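Putative glycosyltransferase (GalT1) (PDB 5HEA) is a putative glycosyltransferase of family 2 that probably transfers a sugar from a nucleotide-activated donor, seen here as the C-terminal piece of the longer protein. Local coordinates at the interface of chains A and B. Coordinates in Å, arbitrary orientation; residue numbers count along the deposited sequence, not the author numbering. Chains: chain A/B, Putative glycosyltransferase (GalT1).

Contact 1: the interface of chains A and B. Residues chain A 260, 285, 288-289, 292-293; chain B 244, 247-248.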
# COMPACT_ATOMS: atom_id res chain seq x y z
N LYS A 260 11.28 -27.78 22.02
CA LYS A 260 12.70 -27.82 21.67
C LYS A 260 12.90 -28.32 20.25
O LYS A 260 13.75 -27.80 19.52
CB LYS A 260 13.49 -28.68 22.66
CG LYS A 260 13.50 -28.15 24.07
CD LYS A 260 14.33 -29.02 25.02
CE LYS A 260 14.10 -28.59 26.46
NZ LYS A 260 15.05 -29.12 27.47
N LYS A 285 16.97 -18.80 21.57
CA LYS A 285 16.16 -19.62 22.46
C LYS A 285 16.73 -21.03 22.58
O LYS A 285 16.85 -21.57 23.68
CB LYS A 285 14.68 -19.62 22.01
CG LYS A 285 13.96 -18.31 22.34
CD LYS A 285 12.45 -18.39 22.10
CE LYS A 285 12.03 -17.56 20.90
NZ LYS A 285 10.54 -17.40 20.77
N LEU A 288 19.93 -20.95 24.62
CA LEU A 288 19.71 -20.80 26.06
C LEU A 288 19.31 -22.14 26.68
O LEU A 288 19.80 -22.53 27.74
CB LEU A 288 18.62 -19.76 26.35
CG LEU A 288 18.99 -18.30 26.09
CD1 LEU A 288 17.78 -17.39 26.31
CD2 LEU A 288 20.15 -17.89 26.98
N ILE A 289 18.41 -22.83 26.01
CA ILE A 289 17.87 -24.08 26.53
C ILE A 289 18.96 -25.16 26.63
O ILE A 289 19.08 -25.86 27.64
CB ILE A 289 16.70 -24.56 25.67
CG1 ILE A 289 15.50 -23.64 25.88
CG2 ILE A 289 16.33 -25.99 26.01
CD1 ILE A 289 14.37 -23.89 24.90
N TYR A 292 22.57 -23.11 28.50
CA TYR A 292 22.46 -22.38 29.75
C TYR A 292 21.31 -22.86 30.63
O TYR A 292 20.57 -22.03 31.16
CB TYR A 292 22.30 -20.87 29.48
CG TYR A 292 23.42 -20.28 28.65
CD1 TYR A 292 23.40 -20.36 27.27
CD2 TYR A 292 24.49 -19.62 29.26
CE1 TYR A 292 24.42 -19.82 26.50
CE2 TYR A 292 25.51 -19.07 28.50
CZ TYR A 292 25.48 -19.18 27.12
OH TYR A 292 26.48 -18.64 26.36
N PRO A 293 21.16 -24.18 30.81
CA PRO A 293 20.08 -24.58 31.72
C PRO A 293 20.41 -24.20 33.17
O PRO A 293 21.56 -23.89 33.49
CB PRO A 293 20.05 -26.10 31.57
CG PRO A 293 21.46 -26.46 31.26
CD PRO A 293 21.99 -25.34 30.42
N LEU B 244 10.32 -20.50 27.85
CA LEU B 244 11.77 -20.60 27.96
C LEU B 244 12.19 -21.05 29.34
O LEU B 244 12.98 -21.98 29.48
CB LEU B 244 12.43 -19.25 27.67
CG LEU B 244 13.05 -19.06 26.29
CD1 LEU B 244 13.79 -17.73 26.30
CD2 LEU B 244 13.99 -20.22 25.93
N SER B 247 11.37 -24.65 29.95
CA SER B 247 12.28 -25.50 29.20
C SER B 247 13.66 -25.58 29.82
O SER B 247 14.37 -26.56 29.64
CB SER B 247 12.38 -24.97 27.77
OG SER B 247 11.12 -25.07 27.13
N MET B 248 14.03 -24.56 30.58
CA MET B 248 15.34 -24.51 31.22
C MET B 248 15.29 -24.96 32.68
O MET B 248 16.31 -24.97 33.36
CB MET B 248 15.91 -23.09 31.11
CG MET B 248 16.14 -22.66 29.67
SD MET B 248 16.42 -20.88 29.53
CE MET B 248 17.94 -20.73 30.46
O HOH W 1 17.60 -26.64 29.70

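Contact 2: the interface of chains A and B. Residues chain A 243-244, 247-248; chain B 256, 259-260, 289.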
# COMPACT_ATOMS: atom_id res chain seq x y z
N ALA A 243 2.53 -21.82 28.20
CA ALA A 243 2.15 -20.84 29.22
C ALA A 243 0.76 -21.11 29.81
O ALA A 243 0.53 -20.92 31.00
CB ALA A 243 2.22 -19.41 28.65
N LEU A 244 -0.17 -21.54 28.96
CA LEU A 244 -1.52 -21.85 29.41
C LEU A 244 -1.54 -23.08 30.30
O LEU A 244 -2.10 -23.05 31.38
CB LEU A 244 -2.45 -22.10 28.22
CG LEU A 244 -3.38 -20.97 27.81
CD1 LEU A 244 -4.32 -21.51 26.74
CD2 LEU A 244 -4.17 -20.44 29.01
N SER A 247 -0.01 -22.41 33.65
CA SER A 247 -0.91 -21.59 34.44
C SER A 247 -2.08 -22.38 35.00
O SER A 247 -2.64 -22.03 36.03
CB SER A 247 -1.42 -20.43 33.59
OG SER A 247 -0.33 -19.59 33.23
N MET A 248 -2.44 -23.47 34.33
CA MET A 248 -3.55 -24.30 34.75
C MET A 248 -3.10 -25.52 35.55
O MET A 248 -3.92 -26.33 35.97
CB MET A 248 -4.36 -24.73 33.52
CG MET A 248 -4.98 -23.55 32.78
SD MET A 248 -5.58 -24.02 31.15
CE MET A 248 -6.86 -25.18 31.59
N ILE B 256 3.74 -16.94 36.23
CA ILE B 256 2.33 -17.30 36.10
C ILE B 256 1.42 -16.20 36.67
O ILE B 256 0.48 -15.75 36.01
CB ILE B 256 2.04 -18.68 36.73
CG1 ILE B 256 2.73 -19.78 35.93
CG2 ILE B 256 0.56 -18.96 36.74
CD1 ILE B 256 2.65 -21.14 36.56
N TYR B 259 1.60 -13.32 34.36
CA TYR B 259 0.84 -13.64 33.14
C TYR B 259 -0.67 -13.48 33.34
O TYR B 259 -1.35 -12.89 32.50
CB TYR B 259 1.17 -15.08 32.70
CG TYR B 259 0.49 -15.60 31.43
CD1 TYR B 259 0.47 -14.85 30.26
CD2 TYR B 259 -0.06 -16.88 31.40
CE1 TYR B 259 -0.12 -15.36 29.10
CE2 TYR B 259 -0.66 -17.38 30.25
CZ TYR B 259 -0.67 -16.63 29.10
OH TYR B 259 -1.26 -17.14 27.97
N LYS B 260 -1.19 -13.99 34.45
CA LYS B 260 -2.63 -13.90 34.71
C LYS B 260 -3.06 -12.45 34.84
O LYS B 260 -4.12 -12.07 34.36
CB LYS B 260 -3.02 -14.69 35.96
CG LYS B 260 -2.79 -16.18 35.84
CD LYS B 260 -3.23 -16.94 37.10
CE LYS B 260 -2.76 -18.39 37.02
NZ LYS B 260 -3.36 -19.33 38.00
N ILE B 289 -7.96 -20.45 32.49
CA ILE B 289 -7.12 -20.46 33.67
C ILE B 289 -7.95 -20.40 34.96
O ILE B 289 -7.72 -21.16 35.91
CB ILE B 289 -6.11 -19.31 33.62
CG1 ILE B 289 -5.06 -19.59 32.55
CG2 ILE B 289 -5.43 -19.13 34.97
CD1 ILE B 289 -4.16 -18.41 32.27
O HOH W 2 -5.70 -22.60 36.85

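Contact 1: the interface of chains A and B
B:Leu244 and B:Met248 press against A:Leu288 and A:Ile289, joining the C-terminal helices of two copies of a GT-A-type, family 2 glycosyltransferase across a two-fold axis. Helix 231-247 of chain B runs up to helix 276-291 of chain A, and the tight part of the contact is apolar. Branched aliphatic side chains suit such a helix-to-helix seam because each can offer methyls to more than one neighbour. The two methyl branches of B:Leu244 part company: CD2 lies 3.7 Å from CG1 of A:Ile289, while CD1 sits 4.0 Å from CD1 of A:Leu288, the two leucines crossing at about a right angle. Beside them the aliphatic part of A:Lys285 gives CG to the same leucine, so a long lysine can pack with its methylenes here while its amine lies farther off. B:Met248, just past the helix end, has a flexible, unbranched chain, bent at its last torsion (chi3 64°), that can follow the surface formed by A:Leu288 and A:Ile289. CG of B:Met248 rests 3.9 Å from CA of A:Ile289, and SD lies against CB of A:Leu288. The looser side is polar. A water bonds to the carbonyl O of A:Ile289 at 2.7 Å and to O of B:Ser247 at 3.2 Å. The extended chain of A:Lys260 brings NZ to O of B:Ser247 in a weak hydrogen bond of 3.4 Å, a long reach from helix 253-272 towards a helix end that would probably favour a positive charge.

Contact 2: the interface of chains A and B
A:Ser247 meets the helices 253-272 and 276-291 of chain B at B:Tyr259, B:Ile256 and B:Ile289, where the C-terminal helices of this putative glycosyltransferase pair across the two-fold. The serine, last residue of helix 231-247, has 79 Å² of its surface hidden by chain B, and a small side chain suits so close an approach. Its CA lies against the CG2 branch of B:Ile256. From there CB of A:Ser247 points to B:Ile289, 3.6 Å from the terminal methyl CD1 of B:Ile289. The tip, OG, stands beside the backbone N (chi1 -64°) and so can turn back along its own helix. OG of A:Ser247 donates a hydrogen bond of 2.7 Å to the carbonyl O of A:Ala243, one turn earlier, approaching the carbonyl at 157° measured at its oxygen, and 22° off the carbonyl's plane. This bond uses the hydroxyl's hydrogen within its own chain, which makes it easier for OG to lie beside carbon atoms of the partner. Across the interface, OG of A:Ser247 is 3.7 Å from CG2 of B:Ile256 and lies at the edge of the B:Tyr259 ring, in the ring plane, 3.3 Å from CD2. An aromatic edge with its slightly positive hydrogens would be a fitting neighbour for an oxygen. Farther round the same ring, A:Ala243 is small enough to let the tyrosine lie close to its helix: CB of A:Ala243 is 3.9 Å from CE2 and 4.0 Å from CZ of B:Tyr259.

The centres of the C-alpha atoms of contact 1 and contact 2 lie about 19 Å apart, on the two halves of one two-fold symmetric interface. Residues Leu244, Ser247, Met248, Lys260 and Ile289 appear in both with the chains exchanged, and the bridging water recurs. Contact 1 shows more of helix 276-291 and the loop after it, contact 2 more of helix 253-272. Each chain both gives and receives the end of helix 231-247. The pairing forms part of the deposited six-chain assembly, described as a hexamer; the structure alone does not show whether the protein assembles this way in the cell or how pairing affects activity.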